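Local coordinates for aldo-keto reductase family 1 member C1 (PDB 1QWK), which probably reduces aldehydes and ketones with NADPH, as an aldo-keto reductase of the aldose reductase type, at residues A[31-36]-A[57-61]; A[16-22]-A[259-264]; A[134-138]-A[149-153]; A[201-205]-A[246-250]; A[83-88]-A[115-121]. All coordinates share one frame. Residue numbers count along the deposited sequence, not the author numbering.

All five contacts belong to one (beta/alpha)8 barrel, the TIM-barrel fold of aldo-keto reductases. Contact 2 joins the first and last strands, 21-22 and 259-261, bracketing some 240 residues; contacts 1, 5, 3 and 4 follow in that order between them. Contact 1, on helices 28-41 and 55-68, has its centre about 15 Å from that of contact 2 and touches it through Leu21. Contact 4 lies closer, about 10 Å centre to centre, beside strand 259-261. Contacts 3 and 5 lie about 12 Å apart, centre to centre, around helix 131-143, while the centres of contacts 4 and 5 are about 29 Å apart. Together they sample barrel closure, helical jacket and catalytic-end loops.

Contact 1: residues A[31-36]-A[57-61]; sequences VITAVK and AIGTA
This is a helix-helix contact in the outer jacket of the barrel, between helices 28-41 and 55-68, which follow the first and second barrel strands. Both segments are regular alpha helix, bonded i to i+4 (Val35 N to Val31 O, 2.7 Å; Ala61 N to Ala57 O, 2.9 Å). Their axes approach to 8.6 Å and cross at -41°, running in broadly the same direction. Such closeness needs small residues: Ala61 points at the other helix, bringing its CA to 5.1 Å from Ile32 CA and its CB to 3.9 Å from Val35 CG1. One turn earlier, Ala57 CB lies 3.4 Å from Val31 CG1 and 4.0 Å from Ile32 CG1, with Ile32 in the mt rotamer. Val31 (p) also sets CG2 3.7 Å from CG1 of Ile58, likewise mt. Lys36 lays CG 4.4 Å from Ala61 CB and sends NZ to salt bridges with Glu64 and Glu68. With no hydrogen bond between the segments, cohesion comes from apolar burial and close fit.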
# COMPACT_ATOMS: atom_id res chain seq x y z
N VAL A 31 4.19 13.41 8.67
CA VAL A 31 4.20 11.99 8.97
C VAL A 31 4.43 11.65 10.43
O VAL A 31 3.87 10.67 10.94
CB VAL A 31 5.25 11.23 8.11
CG1 VAL A 31 6.65 11.44 8.68
CG2 VAL A 31 4.90 9.76 8.06
N ILE A 32 5.22 12.45 11.13
CA ILE A 32 5.46 12.17 12.54
C ILE A 32 4.14 12.22 13.31
O ILE A 32 3.80 11.29 14.05
CB ILE A 32 6.45 13.17 13.16
CG1 ILE A 32 7.83 12.96 12.53
CG2 ILE A 32 6.51 12.99 14.67
CD1 ILE A 32 8.86 14.00 12.96
N THR A 33 3.39 13.31 13.13
CA THR A 33 2.10 13.47 13.80
C THR A 33 1.12 12.39 13.34
O THR A 33 0.33 11.87 14.13
CB THR A 33 1.48 14.85 13.50
OG1 THR A 33 2.39 15.88 13.91
CG2 THR A 33 0.16 15.01 14.24
N ALA A 34 1.16 12.07 12.05
CA ALA A 34 0.28 11.07 11.48
C ALA A 34 0.55 9.68 12.06
O ALA A 34 -0.38 8.95 12.42
CB ALA A 34 0.42 11.04 9.96
N VAL A 35 1.82 9.31 12.14
CA VAL A 35 2.19 8.00 12.66
C VAL A 35 1.76 7.85 14.12
O VAL A 35 1.14 6.85 14.49
CB VAL A 35 3.72 7.75 12.54
CG1 VAL A 35 4.11 6.49 13.30
CG2 VAL A 35 4.10 7.62 11.07
N LYS A 36 2.09 8.84 14.95
CA LYS A 36 1.72 8.77 16.36
C LYS A 36 0.21 8.73 16.57
O LYS A 36 -0.28 8.01 17.44
CB LYS A 36 2.33 9.95 17.12
CG LYS A 36 3.85 10.01 16.99
CD LYS A 36 4.47 11.10 17.86
CE LYS A 36 4.40 10.76 19.33
NZ LYS A 36 5.02 11.83 20.17
N ALA A 57 11.93 10.47 9.32
CA ALA A 57 10.90 11.03 10.18
C ALA A 57 10.10 9.91 10.85
O ALA A 57 9.78 9.99 12.04
CB ALA A 57 9.96 11.92 9.37
N ILE A 58 9.80 8.87 10.09
CA ILE A 58 9.05 7.74 10.63
C ILE A 58 9.88 7.06 11.73
O ILE A 58 9.33 6.61 12.74
CB ILE A 58 8.70 6.72 9.53
CG1 ILE A 58 7.72 7.36 8.54
CG2 ILE A 58 8.09 5.46 10.15
CD1 ILE A 58 7.34 6.49 7.36
N GLY A 59 11.19 7.01 11.52
CA GLY A 59 12.07 6.40 12.51
C GLY A 59 11.99 7.18 13.81
O GLY A 59 11.98 6.61 14.90
N THR A 60 11.93 8.50 13.69
CA THR A 60 11.84 9.37 14.86
C THR A 60 10.49 9.15 15.55
O THR A 60 10.42 9.07 16.78
CB THR A 60 11.99 10.86 14.46
OG1 THR A 60 13.29 11.06 13.91
CG2 THR A 60 11.81 11.77 15.67
N ALA A 61 9.43 9.04 14.76
CA ALA A 61 8.10 8.82 15.30
C ALA A 61 8.05 7.51 16.10
O ALA A 61 7.53 7.47 17.21
CB ALA A 61 7.07 8.79 14.18

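Contact 2: residues A[16-22]-A[259-264]; sequences MPVIGLG and AILPKS
Three backbone hydrogen bonds tie 16-22 to 259-264. Ile260 N donates to Val18 O (2.8 Å), Gly20 N to Ile260 O (3.0 Å), and Gly22 N to Pro262 O (3.1 Å). The first two flank Ile19, as a parallel bridge requires, with Ile19 CA and Ile260 CA 4.9 Å apart. Further along, Gly22 CA lies 4.6 Å from Lys263 CA. Water 1 donates to Pro17 O (3.0 Å) and Ile260 O (3.2 Å), water 2 to Gly22 O (3.0 Å) and Lys263 O (3.1 Å). Gly20 O finds no polar partner: it meets Pro262 CD at 3.3 Å, where an imino acid has no N-H to give. This is the seam of the TIM barrel, where strand 259-261, the eighth, closes on the first, 21-22, which hydrogen-bonds on its other flank to strand 45-47. Glycine suits the seam. A beta carbon on Gly22 would clash with Leu261 O, and one on Gly20 would sit tightly against Leu261 CD2. Around the backbone, apolar groups fill in. Ile19 (tt) places CG1 3.9 Å from CG1 of Ile260 (pt) and 4.2 Å from Pro262 CD, and Ile260 continues outward against Leu250 and Leu254 of helix 245-255. Near the N-terminal end of the barrel strands, the Met16 side chain (ttp) reaches under the seam, its CE 3.8 Å from Ala259 CB.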
# COMPACT_ATOMS: atom_id res chain seq x y z
N MET A 16 0.41 -10.03 9.24
CA MET A 16 0.41 -8.65 8.76
C MET A 16 -0.93 -7.96 9.04
O MET A 16 -1.97 -8.40 8.58
CB MET A 16 0.68 -8.62 7.25
CG MET A 16 0.61 -7.23 6.62
SD MET A 16 0.95 -7.24 4.84
CE MET A 16 -0.60 -7.90 4.21
N PRO A 17 -0.90 -6.85 9.81
CA PRO A 17 -2.14 -6.13 10.13
C PRO A 17 -2.91 -5.80 8.85
O PRO A 17 -2.32 -5.38 7.86
CB PRO A 17 -1.64 -4.87 10.84
CG PRO A 17 -0.39 -5.37 11.54
CD PRO A 17 0.26 -6.23 10.47
N VAL A 18 -4.23 -5.98 8.89
CA VAL A 18 -5.09 -5.74 7.73
C VAL A 18 -5.25 -4.28 7.35
O VAL A 18 -5.65 -3.97 6.22
CB VAL A 18 -6.50 -6.34 7.95
CG1 VAL A 18 -6.39 -7.85 8.15
CG2 VAL A 18 -7.17 -5.68 9.15
N ILE A 19 -4.97 -3.37 8.28
CA ILE A 19 -5.07 -1.95 7.99
C ILE A 19 -3.79 -1.27 8.44
O ILE A 19 -3.25 -1.56 9.50
CB ILE A 19 -6.30 -1.31 8.68
CG1 ILE A 19 -6.37 0.19 8.34
CG2 ILE A 19 -6.25 -1.53 10.19
CD1 ILE A 19 -7.68 0.86 8.76
N GLY A 20 -3.29 -0.37 7.60
CA GLY A 20 -2.08 0.33 7.95
C GLY A 20 -2.14 1.76 7.48
O GLY A 20 -3.05 2.15 6.74
N LEU A 21 -1.18 2.55 7.94
CA LEU A 21 -1.11 3.95 7.54
C LEU A 21 -0.25 4.06 6.30
O LEU A 21 0.91 3.65 6.29
CB LEU A 21 -0.50 4.78 8.67
CG LEU A 21 -0.36 6.29 8.40
CD1 LEU A 21 -1.74 6.93 8.33
CD2 LEU A 21 0.47 6.93 9.51
N GLY A 22 -0.84 4.58 5.23
CA GLY A 22 -0.10 4.78 3.99
C GLY A 22 0.53 6.15 4.09
O GLY A 22 -0.18 7.13 4.33
N ALA A 259 -5.54 -6.37 2.32
CA ALA A 259 -5.13 -5.52 3.42
C ALA A 259 -5.30 -4.13 2.79
O ALA A 259 -5.31 -4.01 1.56
CB ALA A 259 -3.67 -5.76 3.79
N ILE A 260 -5.44 -3.09 3.60
CA ILE A 260 -5.64 -1.74 3.08
C ILE A 260 -4.67 -0.71 3.65
O ILE A 260 -4.19 -0.86 4.77
CB ILE A 260 -7.08 -1.25 3.34
CG1 ILE A 260 -7.37 -1.24 4.84
CG2 ILE A 260 -8.07 -2.14 2.58
CD1 ILE A 260 -8.78 -0.76 5.21
N LEU A 261 -4.41 0.33 2.86
CA LEU A 261 -3.50 1.41 3.23
C LEU A 261 -4.06 2.81 2.97
O LEU A 261 -3.60 3.51 2.07
CB LEU A 261 -2.18 1.28 2.46
CG LEU A 261 -1.30 0.07 2.74
CD1 LEU A 261 -0.09 0.08 1.80
CD2 LEU A 261 -0.85 0.09 4.19
N PRO A 262 -5.08 3.23 3.74
CA PRO A 262 -5.65 4.57 3.53
C PRO A 262 -4.55 5.63 3.70
O PRO A 262 -3.75 5.55 4.64
CB PRO A 262 -6.73 4.65 4.62
CG PRO A 262 -6.22 3.73 5.69
CD PRO A 262 -5.72 2.56 4.88
N LYS A 263 -4.53 6.61 2.79
CA LYS A 263 -3.51 7.68 2.78
C LYS A 263 -3.79 8.90 3.66
O LYS A 263 -2.91 9.74 3.85
CB LYS A 263 -3.28 8.17 1.35
CG LYS A 263 -4.48 8.89 0.73
CD LYS A 263 -4.16 9.51 -0.62
CE LYS A 263 -5.36 10.21 -1.23
NZ LYS A 263 -5.05 10.86 -2.54
N SER A 264 -5.01 9.02 4.17
CA SER A 264 -5.39 10.15 5.01
C SER A 264 -4.28 10.54 5.98
O SER A 264 -3.64 9.68 6.58
CB SER A 264 -6.66 9.82 5.78
OG SER A 264 -7.73 9.51 4.88
O HOH W 1 -2.20 -3.10 5.87
O HOH W 2 0.17 9.93 3.26

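Contact 3: residues A[134-138]-A[149-153]; sequences VWRQF and AVGVS
Two aromatic side chains from helix 131-143 fit over the outer surface of strand 150-153, with Val150 as the knob between them. Helix and strand run roughly antiparallel, their segment axes at 145° and 9.4 Å apart at closest; the nearest backbone pair, Phe138 CA and Val150 CA, is separated by 6.5 Å. Beta-branched and compact, Val150 (m) points at the helix and splits its methyls. CG1 enters the hollow beside the edge of Phe138, 4.1 Å from its CD1 and 3.7 Å from its carbonyl O, while CG2 meets Trp135 CH2 at 3.5 Å. The broad, flat indole, swung over by a t chi1, pushes the far end of its six-membered ring into the dip between Val150 and Val152, placing CZ3 3.8 Å from Val152 CG1. Gly151, where a beta carbon would point away from the helix, floors that dip, its O at the indole edge 3.7 Å from Trp135 CZ3. The packing is that of a helix leading into the next strand of a TIM barrel. Strand 150-153 lies between strands 110-113 and 173-177; Phe138 also meets Tyr111 and Ala113, and Trp135 reaches Ala163 of helix 157-164 and hydrogen-bonds through NE1 to Thr169 O.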
# COMPACT_ATOMS: atom_id res chain seq x y z
N VAL A 134 15.98 -9.43 -10.19
CA VAL A 134 15.54 -8.55 -9.12
C VAL A 134 15.09 -9.39 -7.94
O VAL A 134 15.48 -9.16 -6.79
CB VAL A 134 14.36 -7.65 -9.56
CG1 VAL A 134 13.84 -6.83 -8.38
CG2 VAL A 134 14.81 -6.72 -10.67
N TRP A 135 14.26 -10.40 -8.21
CA TRP A 135 13.78 -11.24 -7.13
C TRP A 135 14.88 -12.00 -6.39
O TRP A 135 14.79 -12.21 -5.18
CB TRP A 135 12.72 -12.22 -7.63
CG TRP A 135 12.01 -12.87 -6.49
CD1 TRP A 135 12.03 -14.19 -6.16
CD2 TRP A 135 11.25 -12.21 -5.48
NE1 TRP A 135 11.33 -14.40 -5.00
CE2 TRP A 135 10.84 -13.20 -4.55
CE3 TRP A 135 10.88 -10.87 -5.26
CZ2 TRP A 135 10.07 -12.89 -3.42
CZ3 TRP A 135 10.11 -10.57 -4.13
CH2 TRP A 135 9.72 -11.58 -3.23
N ARG A 136 15.93 -12.41 -7.10
CA ARG A 136 17.02 -13.12 -6.44
C ARG A 136 17.62 -12.25 -5.32
O ARG A 136 18.05 -12.78 -4.29
CB ARG A 136 18.10 -13.53 -7.44
CG ARG A 136 17.60 -14.42 -8.57
CD ARG A 136 18.76 -15.04 -9.35
NE ARG A 136 19.35 -16.14 -8.60
CZ ARG A 136 18.92 -17.40 -8.68
NH1 ARG A 136 17.91 -17.73 -9.47
NH2 ARG A 136 19.49 -18.33 -7.92
N GLN A 137 17.65 -10.94 -5.52
CA GLN A 137 18.20 -10.07 -4.48
C GLN A 137 17.27 -10.02 -3.26
O GLN A 137 17.73 -9.89 -2.12
CB GLN A 137 18.42 -8.65 -5.01
CG GLN A 137 19.47 -8.55 -6.10
CD GLN A 137 19.89 -7.12 -6.36
OE1 GLN A 137 20.61 -6.52 -5.56
NE2 GLN A 137 19.42 -6.55 -7.47
N PHE A 138 15.96 -10.11 -3.50
CA PHE A 138 15.00 -10.09 -2.41
C PHE A 138 15.11 -11.38 -1.61
O PHE A 138 15.01 -11.38 -0.38
CB PHE A 138 13.58 -9.88 -2.95
CG PHE A 138 13.25 -8.43 -3.19
CD1 PHE A 138 12.71 -7.65 -2.16
CD2 PHE A 138 13.59 -7.81 -4.40
CE1 PHE A 138 12.52 -6.29 -2.33
CE2 PHE A 138 13.40 -6.44 -4.57
CZ PHE A 138 12.87 -5.67 -3.53
N ALA A 149 9.67 -10.64 5.63
CA ALA A 149 8.85 -11.06 4.50
C ALA A 149 9.23 -10.18 3.32
O ALA A 149 9.70 -9.05 3.50
CB ALA A 149 7.36 -10.89 4.83
N VAL A 150 9.03 -10.68 2.10
CA VAL A 150 9.37 -9.92 0.91
C VAL A 150 8.25 -9.98 -0.11
O VAL A 150 7.45 -10.92 -0.13
CB VAL A 150 10.69 -10.42 0.26
CG1 VAL A 150 11.89 -9.96 1.09
CG2 VAL A 150 10.68 -11.94 0.15
N GLY A 151 8.18 -8.96 -0.97
CA GLY A 151 7.13 -8.92 -1.96
C GLY A 151 7.37 -7.90 -3.06
O GLY A 151 8.47 -7.36 -3.20
N VAL A 152 6.32 -7.63 -3.82
CA VAL A 152 6.41 -6.72 -4.94
C VAL A 152 5.25 -5.74 -5.00
O VAL A 152 4.21 -5.92 -4.36
CB VAL A 152 6.44 -7.52 -6.25
CG1 VAL A 152 7.57 -8.56 -6.20
CG2 VAL A 152 5.10 -8.23 -6.44
N SER A 153 5.42 -4.68 -5.80
CA SER A 153 4.38 -3.68 -5.97
C SER A 153 4.35 -3.26 -7.43
O SER A 153 5.40 -3.06 -8.05
CB SER A 153 4.65 -2.46 -5.09
OG SER A 153 3.55 -1.55 -5.14

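Contact 4: residues A[201-205]-A[246-250]; sequences YATLG and AQVLL
Segment 201-205 leaves its strand through Ala202, whose phi/psi of 59/37 is left-handed, and turns at once. Ala202 to Gly205 form a type I beta turn with Thr203 at -59/-30 and Leu204 at -86/4, closed by Gly205 N to Ala202 O at 3.0 Å. Gly205 ends the turn at a phi of 69°, which glycine readily adopts. Segment 246-250 is regular helix, with Leu250 N bonded to Ala246 O at 3.0 Å. The backbones stand apart, Leu204 CA 6.1 Å from Leu249 CA and Thr203 CA 6.3 Å from Leu250 CA, and water 3 bridges them by donating to Thr203 O (2.9 Å) and Leu249 O (3.1 Å). The turn lies just past the C-terminal end of the seventh strand, 197-201, at the start of loop B of aldo-keto reductases, and helix 245-255 leads into the eighth strand. Leu204 (mt) buries the most surface, its CD2 settling among Leu250 CD2 (3.6 Å), Ala246 CB (3.8 Å) and Leu249 CB (4.2 Å), where the small alanine admits a leucine branch. Leu249 (mt) returns the contact with CD1 3.8 Å from Leu204 O. Thr203 CG2 packs 3.7 Å from Leu250 CD2, while its OG1 hydrogen-bonds to Ser200 OG.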
# COMPACT_ATOMS: atom_id res chain seq x y z
N TYR A 201 -3.66 -0.12 -2.36
CA TYR A 201 -3.32 1.27 -2.07
C TYR A 201 -4.35 2.07 -2.86
O TYR A 201 -5.01 1.52 -3.75
CB TYR A 201 -1.87 1.65 -2.43
CG TYR A 201 -1.44 1.66 -3.88
CD1 TYR A 201 -1.88 2.65 -4.76
CD2 TYR A 201 -0.48 0.76 -4.33
CE1 TYR A 201 -1.37 2.74 -6.07
CE2 TYR A 201 0.03 0.84 -5.62
CZ TYR A 201 -0.41 1.82 -6.48
OH TYR A 201 0.12 1.90 -7.76
N ALA A 202 -4.53 3.35 -2.52
CA ALA A 202 -5.53 4.20 -3.16
C ALA A 202 -6.91 3.58 -2.97
O ALA A 202 -7.77 3.64 -3.85
CB ALA A 202 -5.22 4.36 -4.65
N THR A 203 -7.11 2.98 -1.80
CA THR A 203 -8.35 2.29 -1.47
C THR A 203 -9.59 3.18 -1.52
O THR A 203 -10.69 2.71 -1.81
CB THR A 203 -8.24 1.66 -0.07
OG1 THR A 203 -6.92 1.11 0.11
CG2 THR A 203 -9.26 0.54 0.09
N LEU A 204 -9.41 4.48 -1.25
CA LEU A 204 -10.53 5.42 -1.26
C LEU A 204 -10.84 6.00 -2.63
O LEU A 204 -11.70 6.87 -2.75
CB LEU A 204 -10.28 6.54 -0.25
CG LEU A 204 -10.19 6.06 1.20
CD1 LEU A 204 -9.91 7.26 2.10
CD2 LEU A 204 -11.50 5.37 1.61
N GLY A 205 -10.12 5.54 -3.65
CA GLY A 205 -10.35 6.01 -5.00
C GLY A 205 -9.96 7.44 -5.33
O GLY A 205 -9.08 8.02 -4.69
N ALA A 246 -16.50 6.46 2.90
CA ALA A 246 -15.11 6.03 2.97
C ALA A 246 -14.98 4.70 3.73
O ALA A 246 -14.27 3.80 3.29
CB ALA A 246 -14.26 7.10 3.66
N GLN A 247 -15.68 4.58 4.85
CA GLN A 247 -15.61 3.34 5.62
C GLN A 247 -16.16 2.17 4.80
O GLN A 247 -15.67 1.05 4.91
CB GLN A 247 -16.36 3.51 6.94
CG GLN A 247 -15.76 4.63 7.78
CD GLN A 247 -16.58 4.98 9.00
OE1 GLN A 247 -17.81 4.95 8.98
NE2 GLN A 247 -15.90 5.36 10.08
N VAL A 248 -17.16 2.44 3.97
CA VAL A 248 -17.73 1.40 3.13
C VAL A 248 -16.70 0.96 2.08
O VAL A 248 -16.55 -0.23 1.81
CB VAL A 248 -19.03 1.89 2.44
CG1 VAL A 248 -19.50 0.86 1.42
CG2 VAL A 248 -20.12 2.09 3.49
N LEU A 249 -16.00 1.92 1.48
CA LEU A 249 -14.99 1.58 0.47
C LEU A 249 -13.84 0.77 1.08
O LEU A 249 -13.31 -0.14 0.45
CB LEU A 249 -14.42 2.85 -0.17
CG LEU A 249 -15.38 3.61 -1.09
CD1 LEU A 249 -14.67 4.84 -1.63
CD2 LEU A 249 -15.84 2.71 -2.24
N LEU A 250 -13.46 1.10 2.31
CA LEU A 250 -12.40 0.37 2.98
C LEU A 250 -12.86 -1.05 3.32
O LEU A 250 -12.12 -2.01 3.12
CB LEU A 250 -11.96 1.10 4.25
CG LEU A 250 -11.37 2.50 4.02
CD1 LEU A 250 -11.00 3.14 5.35
CD2 LEU A 250 -10.15 2.40 3.11
O HOH W 3 -12.47 0.56 -2.44

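Contact 5: residues A[83-88]-A[115-121]; sequences WTHELA and MPAAFND
Thr84, Met115 and Leu87 bury the most surface where these loops meet. Thr84 (p) points at 115-121, with CG2 3.1 Å from Ala117 O and 4.2 Å from Met115 CG; Phe119 N gives Thr84 O the one direct hydrogen bond between the segments (3.2 Å). Thr84 OG1 lies 2.8 Å from water 4, which donates to Asn120 O (3.1 Å). Met115 (chi1, chi2 m) points toward 83-88 and sets its CG 4.0 Å from Trp83 CZ3. Leu87 (mt) has CD1 3.2 Å from Met115 O and CB 4.1 Å from Ala118 CB. Residues 84-87 coil in helical phi/psi, held by Glu86 N to Trp83 O (3.0 Å) and Trp83 N to Glu86 OE1 (2.8 Å), whereas 118-119 is extended; Thr84 CA and Ala118 CA are 4.6 Å apart. These loops follow the third and fourth barrel strands, the second opening loop A of aldo-keto reductases. Trp83 meets His114, a predicted substrate-binding residue, edge-to-face, consistent with a wall of the active-site pocket at the barrel's C-terminal end.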
# COMPACT_ATOMS: atom_id res chain seq x y z
N TRP A 83 13.35 1.54 -4.32
CA TRP A 83 13.04 2.33 -5.52
C TRP A 83 13.76 1.75 -6.74
O TRP A 83 14.58 0.83 -6.62
CB TRP A 83 13.42 3.80 -5.31
CG TRP A 83 12.88 4.71 -6.36
CD1 TRP A 83 13.56 5.67 -7.04
CD2 TRP A 83 11.54 4.73 -6.88
NE1 TRP A 83 12.74 6.28 -7.96
CE2 TRP A 83 11.49 5.73 -7.88
CE3 TRP A 83 10.37 4.00 -6.61
CZ2 TRP A 83 10.33 6.01 -8.61
CZ3 TRP A 83 9.21 4.28 -7.33
CH2 TRP A 83 9.20 5.28 -8.32
N THR A 84 13.46 2.28 -7.92
CA THR A 84 14.03 1.78 -9.18
C THR A 84 15.55 1.62 -9.29
O THR A 84 16.02 0.67 -9.90
CB THR A 84 13.52 2.62 -10.37
OG1 THR A 84 13.83 4.01 -10.17
CG2 THR A 84 12.01 2.47 -10.52
N HIS A 85 16.31 2.54 -8.69
CA HIS A 85 17.76 2.45 -8.77
C HIS A 85 18.31 1.41 -7.79
O HIS A 85 19.43 0.93 -7.95
CB HIS A 85 18.39 3.82 -8.49
CG HIS A 85 18.12 4.35 -7.11
ND1 HIS A 85 16.85 4.52 -6.62
CD2 HIS A 85 18.96 4.75 -6.13
CE1 HIS A 85 16.91 5.00 -5.39
NE2 HIS A 85 18.19 5.16 -5.07
N GLU A 86 17.52 1.06 -6.79
CA GLU A 86 17.94 0.08 -5.80
C GLU A 86 17.66 -1.35 -6.29
O GLU A 86 18.14 -2.32 -5.71
CB GLU A 86 17.25 0.36 -4.47
CG GLU A 86 17.52 1.79 -3.99
CD GLU A 86 16.78 2.17 -2.71
OE1 GLU A 86 15.54 2.03 -2.65
OE2 GLU A 86 17.46 2.63 -1.76
N LEU A 87 16.88 -1.46 -7.36
CA LEU A 87 16.54 -2.77 -7.93
C LEU A 87 17.65 -3.32 -8.82
O LEU A 87 17.67 -4.51 -9.14
CB LEU A 87 15.26 -2.66 -8.77
CG LEU A 87 14.02 -2.16 -8.04
CD1 LEU A 87 12.88 -1.98 -9.04
CD2 LEU A 87 13.63 -3.14 -6.95
N ALA A 88 18.56 -2.44 -9.23
CA ALA A 88 19.68 -2.81 -10.09
C ALA A 88 20.56 -3.88 -9.45
O ALA A 88 20.64 -3.99 -8.23
CB ALA A 88 20.51 -1.58 -10.42
N MET A 115 8.61 -1.19 -7.78
CA MET A 115 8.25 -1.34 -9.19
C MET A 115 9.01 -2.55 -9.72
O MET A 115 9.87 -3.10 -9.02
CB MET A 115 8.70 -0.12 -10.01
CG MET A 115 8.11 1.22 -9.60
SD MET A 115 6.39 1.41 -10.15
CE MET A 115 5.78 2.58 -8.92
N PRO A 116 8.70 -3.00 -10.94
CA PRO A 116 9.40 -4.15 -11.52
C PRO A 116 10.51 -3.68 -12.47
O PRO A 116 11.34 -4.48 -12.91
CB PRO A 116 8.29 -4.87 -12.27
CG PRO A 116 7.46 -3.73 -12.78
CD PRO A 116 7.38 -2.80 -11.58
N ALA A 117 10.52 -2.38 -12.75
CA ALA A 117 11.48 -1.78 -13.69
C ALA A 117 12.65 -1.01 -13.07
O ALA A 117 12.45 0.01 -12.40
CB ALA A 117 10.72 -0.87 -14.64
N ALA A 118 13.87 -1.47 -13.34
CA ALA A 118 15.07 -0.83 -12.81
C ALA A 118 15.52 0.36 -13.67
O ALA A 118 15.39 0.35 -14.89
CB ALA A 118 16.20 -1.85 -12.70
N PHE A 119 16.06 1.38 -13.00
CA PHE A 119 16.56 2.60 -13.63
C PHE A 119 17.88 2.99 -12.99
O PHE A 119 18.27 2.43 -11.95
CB PHE A 119 15.58 3.76 -13.42
CG PHE A 119 14.37 3.73 -14.31
CD1 PHE A 119 14.24 4.64 -15.36
CD2 PHE A 119 13.33 2.85 -14.07
CE1 PHE A 119 13.09 4.66 -16.15
CE2 PHE A 119 12.18 2.86 -14.85
CZ PHE A 119 12.06 3.77 -15.89
N ASN A 120 18.59 3.94 -13.59
CA ASN A 120 19.83 4.42 -13.01
C ASN A 120 19.43 5.51 -12.01
O ASN A 120 18.25 5.77 -11.83
CB ASN A 120 20.77 4.97 -14.10
CG ASN A 120 20.21 6.20 -14.79
OD1 ASN A 120 19.00 6.42 -14.82
ND2 ASN A 120 21.10 6.99 -15.38
N ASP A 121 20.41 6.14 -11.37
CA ASP A 121 20.19 7.18 -10.36
C ASP A 121 19.17 8.29 -10.64
O ASP A 121 18.29 8.55 -9.81
CB ASP A 121 21.52 7.84 -9.98
CG ASP A 121 22.50 6.87 -9.36
OD1 ASP A 121 22.80 5.82 -9.98
OD2 ASP A 121 22.99 7.15 -8.24
O HOH W 4 16.03 5.65 -9.74
O HOH W 5 20.88 1.78 -10.43